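Rhamnosidase B (Bacillus sp., PDB 2OKX) probably hydrolyses terminal alpha-L-rhamnose residues from rhamnose-containing glycosides as a glycoside hydrolase family 78 enzyme. Local coordinates at residues A[417-422]-A[519-524]; A[453-458]-A[493-498]. All coordinates share one frame; numbering follows the deposited sequence.

Contact 1 (A[417-422]-A[519-524]); sequences LNAILP and VKLHEI. With CA (calcium ion), chain C.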
ATOM      1  N   LEU A 417      22.744   8.794  20.916  1.00 21.13           N
ATOM      2  CA  LEU A 417      21.499   9.554  20.827  1.00 21.80           C
ATOM      3  C   LEU A 417      21.634  10.731  19.860  1.00 21.30           C
ATOM      4  O   LEU A 417      20.663  11.132  19.228  1.00 19.84           O
ATOM      5  CB  LEU A 417      21.075  10.056  22.213  1.00 22.22           C
ATOM      6  CG  LEU A 417      20.823   8.964  23.257  1.00 24.71           C
ATOM      7  CD1 LEU A 417      20.297   9.602  24.533  1.00 26.04           C
ATOM      8  CD2 LEU A 417      19.824   7.944  22.721  1.00 23.71           C
ATOM      9  N   ASN A 418      22.844  11.276  19.741  1.00 20.90           N
ATOM     10  CA  ASN A 418      23.085  12.402  18.840  1.00 20.65           C
ATOM     11  C   ASN A 418      22.692  12.058  17.410  1.00 19.40           C
ATOM     12  O   ASN A 418      22.399  12.945  16.607  1.00 19.70           O
ATOM     13  CB  ASN A 418      24.568  12.796  18.851  1.00 21.37           C
ATOM     14  CG  ASN A 418      25.004  13.432  20.160  1.00 23.58           C
ATOM     15  OD1 ASN A 418      26.203  13.529  20.443  1.00 26.62           O
ATOM     16  ND2 ASN A 418      24.043  13.882  20.955  1.00 21.60           N
ATOM     17  N   ALA A 419      22.693  10.767  17.090  1.00 19.34           N
ATOM     18  CA  ALA A 419      22.357  10.320  15.744  1.00 20.12           C
ATOM     19  C   ALA A 419      20.938  10.674  15.309  1.00 19.75           C
ATOM     20  O   ALA A 419      20.663  10.784  14.116  1.00 20.64           O
ATOM     21  CB  ALA A 419      22.578   8.808  15.630  1.00 20.64           C
ATOM     22  N   ILE A 420      20.035  10.859  16.265  1.00 19.54           N
ATOM     23  CA  ILE A 420      18.655  11.185  15.913  1.00 19.16           C
ATOM     24  C   ILE A 420      18.262  12.609  16.287  1.00 18.85           C
ATOM     25  O   ILE A 420      17.088  12.964  16.214  1.00 18.30           O
ATOM     26  CB  ILE A 420      17.664  10.234  16.599  1.00 20.05           C
ATOM     27  CG1 ILE A 420      17.801  10.356  18.121  1.00 19.59           C
ATOM     28  CG2 ILE A 420      17.912   8.806  16.138  1.00 18.26           C
ATOM     29  CD1 ILE A 420      16.638   9.755  18.898  1.00 16.56           C
ATOM     30  N   LEU A 421      19.244  13.415  16.680  1.00 18.39           N
ATOM     31  CA  LEU A 421      18.996  14.799  17.080  1.00 19.16           C
ATOM     32  C   LEU A 421      19.564  15.810  16.088  1.00 20.38           C
ATOM     33  O   LEU A 421      20.620  15.590  15.493  1.00 21.69           O
ATOM     34  CB  LEU A 421      19.612  15.058  18.461  1.00 18.91           C
ATOM     35  CG  LEU A 421      19.082  14.211  19.625  1.00 19.83           C
ATOM     36  CD1 LEU A 421      19.873  14.512  20.885  1.00 21.88           C
ATOM     37  CD2 LEU A 421      17.602  14.506  19.842  1.00 20.94           C
ATOM     38  N   PRO A 422      18.856  16.930  15.880  1.00 19.53           N
ATOM     39  CA  PRO A 422      19.355  17.944  14.947  1.00 19.69           C
ATOM     40  C   PRO A 422      20.376  18.824  15.669  1.00 19.38           C
ATOM     41  O   PRO A 422      20.100  19.980  15.999  1.00 17.86           O
ATOM     42  CB  PRO A 422      18.088  18.697  14.552  1.00 19.70           C
ATOM     43  CG  PRO A 422      17.277  18.650  15.812  1.00 19.12           C
ATOM     44  CD  PRO A 422      17.471  17.222  16.292  1.00 19.57           C
ATOM     45  N   VAL A 519      32.143   4.361  13.119  1.00 26.93           N
ATOM     46  CA  VAL A 519      31.269   5.083  12.211  1.00 24.28           C
ATOM     47  C   VAL A 519      30.637   6.240  12.981  1.00 23.69           C
ATOM     48  O   VAL A 519      30.194   6.069  14.114  1.00 23.19           O
ATOM     49  CB  VAL A 519      30.145   4.166  11.669  1.00 24.59           C
ATOM     50  CG1 VAL A 519      29.079   5.000  10.954  1.00 23.18           C
ATOM     51  CG2 VAL A 519      30.730   3.133  10.720  1.00 23.46           C
ATOM     52  N   LYS A 520      30.620   7.419  12.373  1.00 23.41           N
ATOM     53  CA  LYS A 520      30.018   8.584  13.004  1.00 24.91           C
ATOM     54  C   LYS A 520      28.706   8.876  12.295  1.00 23.99           C
ATOM     55  O   LYS A 520      28.694   9.270  11.129  1.00 26.01           O
ATOM     56  CB  LYS A 520      30.934   9.803  12.896  1.00 25.64           C
ATOM     57  CG  LYS A 520      32.219   9.687  13.686  1.00 27.09           C
ATOM     58  CD  LYS A 520      33.038  10.957  13.559  1.00 30.35           C
ATOM     59  CE  LYS A 520      34.348  10.846  14.319  1.00 33.30           C
ATOM     60  NZ  LYS A 520      35.153  12.090  14.187  1.00 35.22           N
ATOM     61  N   LEU A 521      27.600   8.677  12.998  1.00 23.36           N
ATOM     62  CA  LEU A 521      26.295   8.927  12.410  1.00 22.54           C
ATOM     63  C   LEU A 521      25.878  10.356  12.749  1.00 22.24           C
ATOM     64  O   LEU A 521      25.572  10.667  13.903  1.00 22.19           O
ATOM     65  CB  LEU A 521      25.284   7.906  12.946  1.00 22.41           C
ATOM     66  CG  LEU A 521      23.874   7.863  12.344  1.00 24.82           C
ATOM     67  CD1 LEU A 521      23.937   7.859  10.821  1.00 24.90           C
ATOM     68  CD2 LEU A 521      23.158   6.616  12.851  1.00 23.51           C
ATOM     69  N   HIS A 522      25.902  11.228  11.745  1.00 21.48           N
ATOM     70  CA  HIS A 522      25.528  12.624  11.937  1.00 21.60           C
ATOM     71  C   HIS A 522      24.023  12.782  12.072  1.00 22.27           C
ATOM     72  O   HIS A 522      23.551  13.638  12.816  1.00 23.44           O
ATOM     73  CB  HIS A 522      26.051  13.488  10.786  1.00 21.96           C
ATOM     74  CG  HIS A 522      27.523  13.754  10.864  1.00 25.13           C
ATOM     75  ND1 HIS A 522      28.468  12.822  10.495  1.00 29.51           N
ATOM     76  CD2 HIS A 522      28.210  14.825  11.326  1.00 26.06           C
ATOM     77  CE1 HIS A 522      29.676  13.305  10.728  1.00 27.74           C
ATOM     78  NE2 HIS A 522      29.548  14.518  11.232  1.00 29.43           N
ATOM     79  N   GLU A 523      23.276  11.964  11.342  1.00 20.02           N
ATOM     80  CA  GLU A 523      21.822  11.988  11.420  1.00 22.70           C
ATOM     81  C   GLU A 523      21.152  10.887  10.615  1.00 22.66           C
ATOM     82  O   GLU A 523      21.642  10.473   9.561  1.00 22.16           O
ATOM     83  CB  GLU A 523      21.261  13.343  10.979  1.00 22.46           C
ATOM     84  CG  GLU A 523      21.643  13.787   9.581  1.00 26.20           C
ATOM     85  CD  GLU A 523      21.034  15.132   9.229  1.00 27.97           C
ATOM     86  OE1 GLU A 523      21.060  16.032  10.093  1.00 32.14           O
ATOM     87  OE2 GLU A 523      20.535  15.300   8.096  1.00 26.80           O
ATOM     88  N   ILE A 524      20.041  10.398  11.156  1.00 21.36           N
ATOM     89  CA  ILE A 524      19.224   9.376  10.521  1.00 20.84           C
ATOM     90  C   ILE A 524      17.832   9.982  10.677  1.00 21.09           C
ATOM     91  O   ILE A 524      17.473  10.462  11.757  1.00 19.33           O
ATOM     92  CB  ILE A 524      19.347   8.001  11.245  1.00 22.00           C
ATOM     93  CG1 ILE A 524      18.382   6.985  10.625  1.00 25.13           C
ATOM     94  CG2 ILE A 524      19.079   8.149  12.724  1.00 23.40           C
ATOM     95  CD1 ILE A 524      18.667   6.654   9.166  1.00 26.30           C
TER
HETATM   96 CA    CA C4001      24.095  16.141  13.230  1.00 29.29          CA
HETATM   97  O   HOH W   1      23.789  14.927  15.178  1.00 20.01           O
HETATM   98  O   HOH W   2      21.798  16.388  12.997  1.00 25.56           O
HETATM   99  O   HOH W   3      26.479  15.879  13.348  1.00 26.07           O

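Contact 2 (A[453-458]-A[493-498]); sequences FELEAP and GRQSYV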
ATOM      1  N   PHE A 453      20.054   9.751   5.590  1.00 21.83           N
ATOM      2  CA  PHE A 453      21.078   9.787   6.619  1.00 21.71           C
ATOM      3  C   PHE A 453      22.336  10.470   6.104  1.00 21.98           C
ATOM      4  O   PHE A 453      22.486  10.714   4.908  1.00 21.59           O
ATOM      5  CB  PHE A 453      21.431   8.371   7.092  1.00 21.74           C
ATOM      6  CG  PHE A 453      22.063   7.509   6.026  1.00 23.86           C
ATOM      7  CD1 PHE A 453      21.290   6.636   5.270  1.00 25.02           C
ATOM      8  CD2 PHE A 453      23.433   7.576   5.777  1.00 26.01           C
ATOM      9  CE1 PHE A 453      21.871   5.837   4.279  1.00 26.75           C
ATOM     10  CE2 PHE A 453      24.026   6.783   4.787  1.00 25.30           C
ATOM     11  CZ  PHE A 453      23.243   5.912   4.039  1.00 25.62           C
ATOM     12  N   GLU A 454      23.219  10.793   7.037  1.00 22.22           N
ATOM     13  CA  GLU A 454      24.501  11.409   6.736  1.00 23.82           C
ATOM     14  C   GLU A 454      25.449  10.794   7.744  1.00 22.98           C
ATOM     15  O   GLU A 454      25.130  10.706   8.932  1.00 21.51           O
ATOM     16  CB  GLU A 454      24.458  12.928   6.911  1.00 26.87           C
ATOM     17  CG  GLU A 454      25.812  13.587   6.688  1.00 31.60           C
ATOM     18  CD  GLU A 454      25.743  15.099   6.672  1.00 34.18           C
ATOM     19  OE1 GLU A 454      26.812  15.737   6.691  1.00 35.56           O
ATOM     20  OE2 GLU A 454      24.624  15.653   6.634  1.00 38.70           O
ATOM     21  N   LEU A 455      26.608  10.351   7.275  1.00 22.60           N
ATOM     22  CA  LEU A 455      27.562   9.717   8.167  1.00 22.71           C
ATOM     23  C   LEU A 455      28.977   9.710   7.603  1.00 23.39           C
ATOM     24  O   LEU A 455      29.203  10.054   6.444  1.00 24.74           O
ATOM     25  CB  LEU A 455      27.118   8.272   8.436  1.00 23.19           C
ATOM     26  CG  LEU A 455      26.926   7.367   7.205  1.00 24.88           C
ATOM     27  CD1 LEU A 455      28.282   6.958   6.631  1.00 25.03           C
ATOM     28  CD2 LEU A 455      26.139   6.119   7.600  1.00 23.01           C
ATOM     29  N   GLU A 456      29.921   9.321   8.451  1.00 24.53           N
ATOM     30  CA  GLU A 456      31.325   9.198   8.072  1.00 24.89           C
ATOM     31  C   GLU A 456      31.658   7.751   8.387  1.00 24.59           C
ATOM     32  O   GLU A 456      31.331   7.268   9.467  1.00 24.22           O
ATOM     33  CB  GLU A 456      32.223  10.095   8.925  1.00 25.36           C
ATOM     34  CG  GLU A 456      31.957  11.573   8.802  1.00 27.21           C
ATOM     35  CD  GLU A 456      32.912  12.390   9.646  1.00 29.72           C
ATOM     36  OE1 GLU A 456      32.457  13.354  10.292  1.00 30.60           O
ATOM     37  OE2 GLU A 456      34.118  12.073   9.661  1.00 29.98           O
ATOM     38  N   ALA A 457      32.297   7.056   7.454  1.00 24.49           N
ATOM     39  CA  ALA A 457      32.649   5.666   7.696  1.00 25.02           C
ATOM     40  C   ALA A 457      33.734   5.192   6.747  1.00 24.91           C
ATOM     41  O   ALA A 457      33.978   5.807   5.710  1.00 25.87           O
ATOM     42  CB  ALA A 457      31.415   4.779   7.548  1.00 23.37           C
ATOM     43  N   PRO A 458      34.409   4.094   7.103  1.00 25.94           N
ATOM     44  CA  PRO A 458      35.470   3.544   6.254  1.00 27.35           C
ATOM     45  C   PRO A 458      34.817   3.019   4.977  1.00 28.57           C
ATOM     46  O   PRO A 458      33.629   2.678   4.977  1.00 27.67           O
ATOM     47  CB  PRO A 458      36.037   2.405   7.101  1.00 27.36           C
ATOM     48  CG  PRO A 458      35.751   2.836   8.506  1.00 28.05           C
ATOM     49  CD  PRO A 458      34.365   3.405   8.404  1.00 26.64           C
ATOM     50  N   GLY A 493      34.915   8.150   3.820  1.00 29.25           N
ATOM     51  CA  GLY A 493      34.588   9.464   4.352  1.00 30.27           C
ATOM     52  C   GLY A 493      33.139   9.784   4.671  1.00 30.49           C
ATOM     53  O   GLY A 493      32.326   8.892   4.922  1.00 31.21           O
ATOM     54  N   ARG A 494      32.821  11.076   4.678  1.00 29.81           N
ATOM     55  CA  ARG A 494      31.467  11.528   4.970  1.00 30.09           C
ATOM     56  C   ARG A 494      30.616  11.475   3.714  1.00 29.10           C
ATOM     57  O   ARG A 494      31.082  11.800   2.620  1.00 28.41           O
ATOM     58  CB  ARG A 494      31.464  12.962   5.517  1.00 31.48           C
ATOM     59  CG  ARG A 494      30.052  13.465   5.798  1.00 35.80           C
ATOM     60  CD  ARG A 494      29.973  14.937   6.159  1.00 38.69           C
ATOM     61  NE  ARG A 494      30.603  15.250   7.437  1.00 39.49           N
ATOM     62  CZ  ARG A 494      30.077  16.063   8.348  1.00 38.48           C
ATOM     63  NH1 ARG A 494      28.905  16.645   8.134  1.00 38.32           N
ATOM     64  NH2 ARG A 494      30.736  16.313   9.469  1.00 39.33           N
ATOM     65  N   GLN A 495      29.359  11.078   3.878  1.00 27.05           N
ATOM     66  CA  GLN A 495      28.449  10.973   2.750  1.00 24.41           C
ATOM     67  C   GLN A 495      26.998  11.052   3.214  1.00 23.91           C
ATOM     68  O   GLN A 495      26.702  10.877   4.395  1.00 21.57           O
ATOM     69  CB  GLN A 495      28.694   9.654   2.019  1.00 24.46           C
ATOM     70  CG  GLN A 495      28.497   8.430   2.894  1.00 24.17           C
ATOM     71  CD  GLN A 495      29.508   7.340   2.608  1.00 25.75           C
ATOM     72  OE1 GLN A 495      30.559   7.261   3.254  1.00 27.75           O
ATOM     73  NE2 GLN A 495      29.206   6.500   1.630  1.00 23.86           N
ATOM     74  N   SER A 496      26.104  11.331   2.272  1.00 23.93           N
ATOM     75  CA  SER A 496      24.680  11.437   2.563  1.00 25.41           C
ATOM     76  C   SER A 496      23.908  10.619   1.543  1.00 25.41           C
ATOM     77  O   SER A 496      24.345  10.461   0.403  1.00 25.32           O
ATOM     78  CB  SER A 496      24.222  12.894   2.485  1.00 24.42           C
ATOM     79  OG  SER A 496      24.918  13.689   3.423  1.00 30.85           O
ATOM     80  N   TYR A 497      22.760  10.099   1.960  1.00 24.54           N
ATOM     81  CA  TYR A 497      21.928   9.307   1.071  1.00 23.03           C
ATOM     82  C   TYR A 497      20.462   9.390   1.461  1.00 22.25           C
ATOM     83  O   TYR A 497      20.122   9.357   2.642  1.00 21.56           O
ATOM     84  CB  TYR A 497      22.358   7.839   1.098  1.00 22.56           C
ATOM     85  CG  TYR A 497      21.541   6.973   0.162  1.00 23.93           C
ATOM     86  CD1 TYR A 497      21.713   7.053  -1.219  1.00 22.81           C
ATOM     87  CD2 TYR A 497      20.561   6.107   0.656  1.00 23.55           C
ATOM     88  CE1 TYR A 497      20.934   6.298  -2.084  1.00 24.26           C
ATOM     89  CE2 TYR A 497      19.773   5.348  -0.202  1.00 23.45           C
ATOM     90  CZ  TYR A 497      19.963   5.448  -1.572  1.00 24.18           C
ATOM     91  OH  TYR A 497      19.184   4.709  -2.433  1.00 23.65           O
ATOM     92  N   VAL A 498      19.601   9.509   0.457  1.00 21.10           N
ATOM     93  CA  VAL A 498      18.164   9.551   0.675  1.00 20.59           C
ATOM     94  C   VAL A 498      17.543   8.546  -0.289  1.00 20.13           C
ATOM     95  O   VAL A 498      17.600   8.722  -1.507  1.00 20.94           O
ATOM     96  CB  VAL A 498      17.574  10.949   0.394  1.00 20.27           C
ATOM     97  CG1 VAL A 498      16.054  10.904   0.507  1.00 20.10           C
ATOM     98  CG2 VAL A 498      18.143  11.961   1.376  1.00 19.73           C
TER

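Contact 1 (A[417-422]-A[519-524])
Ala419 O receives one weak N-H bond and one CA-H contact from the strand. Ile524 N lies 3.0 Å from Ala419 O in a weak hydrogen bond, bent to 134° at the hydrogen. Glu523 CA comes to 3.2 Å from Ala419 O in a straighter CA-H...O contact, with 156° at the hydrogen. Together they link the 3-10 segment 418-420 to the strand. Beside this polar point the fit is apolar. Leu521 CG is anti to its backbone N (chi1 -173°), and CG and CD2 both pack on the methyl group of Ala419, CD2 at 3.6 Å from Ala419 CB. The CG2 methyls of Ile420 and Ile524 meet at 3.7 Å, and the two side chains cross obliquely. The carbonyl oxygen of Ile524 is buried with no polar partner in the model.

A calcium ion lies beside the contact and reaches the loop through its waters. His522 O binds it directly at 2.6 Å, and Val423 O is a further ligand. Three waters are also ligands. One donates to Asn418 O. Another, bound to the calcium at 2.3 Å, donates to both Leu421 O (2.9 Å) and Glu523 OE1 (3.0 Å), tying the loop to the strand. Lys202 makes a salt bridge to Glu523 OE2 and Tyr204 a hydrogen bond to Glu523 OE1, which limits the freedom of this second-shell carboxylate. His522 and Glu523 both face Glu454, which makes the pair a classic beta bulge, here at a calcium site where a strand of the concanavalin-like domain meets loop 417-422.

Contact 2 (A[453-458]-A[493-498])
Two neighbouring antiparallel strands of the concanavalin-like domain meet here, their directions 158° apart. Phe453 with Tyr497, Leu455 with Gln495 and Ala457 with Gly493 are hydrogen-bonded pairs, each with two backbone bonds. Gln495 N to Leu455 O is the shortest, at 2.8 Å. Glu454 with Ser496 and Glu456 with Arg494 are the non-hydrogen-bonded pairs between them.

On the face of these two pairs, Arg494 reaches between two carboxylates. Its NH1 donates to Glu454 OE1 at 2.7 Å, meeting the anti side of the oxygen 31° out of the carboxylate plane. The salt bridge from Arg494 NH2 to Glu456 OE1 is long, and the place of that oxygen is uncertain. Glu456 CG also packs on Arg494 CB at 3.6 Å.

The other face carries Phe453, Leu455, Gln495 and Tyr497. With Phe453 CG between the backbone N and the carbonyl carbon (chi1 65°), the ring lies against Tyr497, whose O is over one ring face. Phe453 CZ touches Tyr497 CB at 3.6 Å. Phe453 CE1 lies at the edge of the tyrosine ring. Tyr497 OH bonds to Glu152.

Tyr488, on strand 485-489, meets the Phe453 ring edge-to-face, and strand 450-457 lies between strands 493-498 and 520-528.

Both contacts reach one antiparallel sheet, contact 1 through strand 520-528 and contact 2 through its two strands. Their centres are 11 Å apart, and contact 2 is nested within the chain loop that contact 1 closes. Strand 520-528 brings them together by pairing with strand 450-457. Glu456 N lies 2.9 Å from Lys520 O, and His522 N lies 3.0 Å from Glu454 O, both probable hydrogen bonds. The bulge of contact 1 thus forms opposite Glu454, the residue whose carboxylate binds Arg494 in contact 2. The Glu454 side chain is about 7 Å from the calcium ion at its nearest, too far to be a ligand. Catalysis is expected in the alpha-barrel domain, to which neither contact belongs.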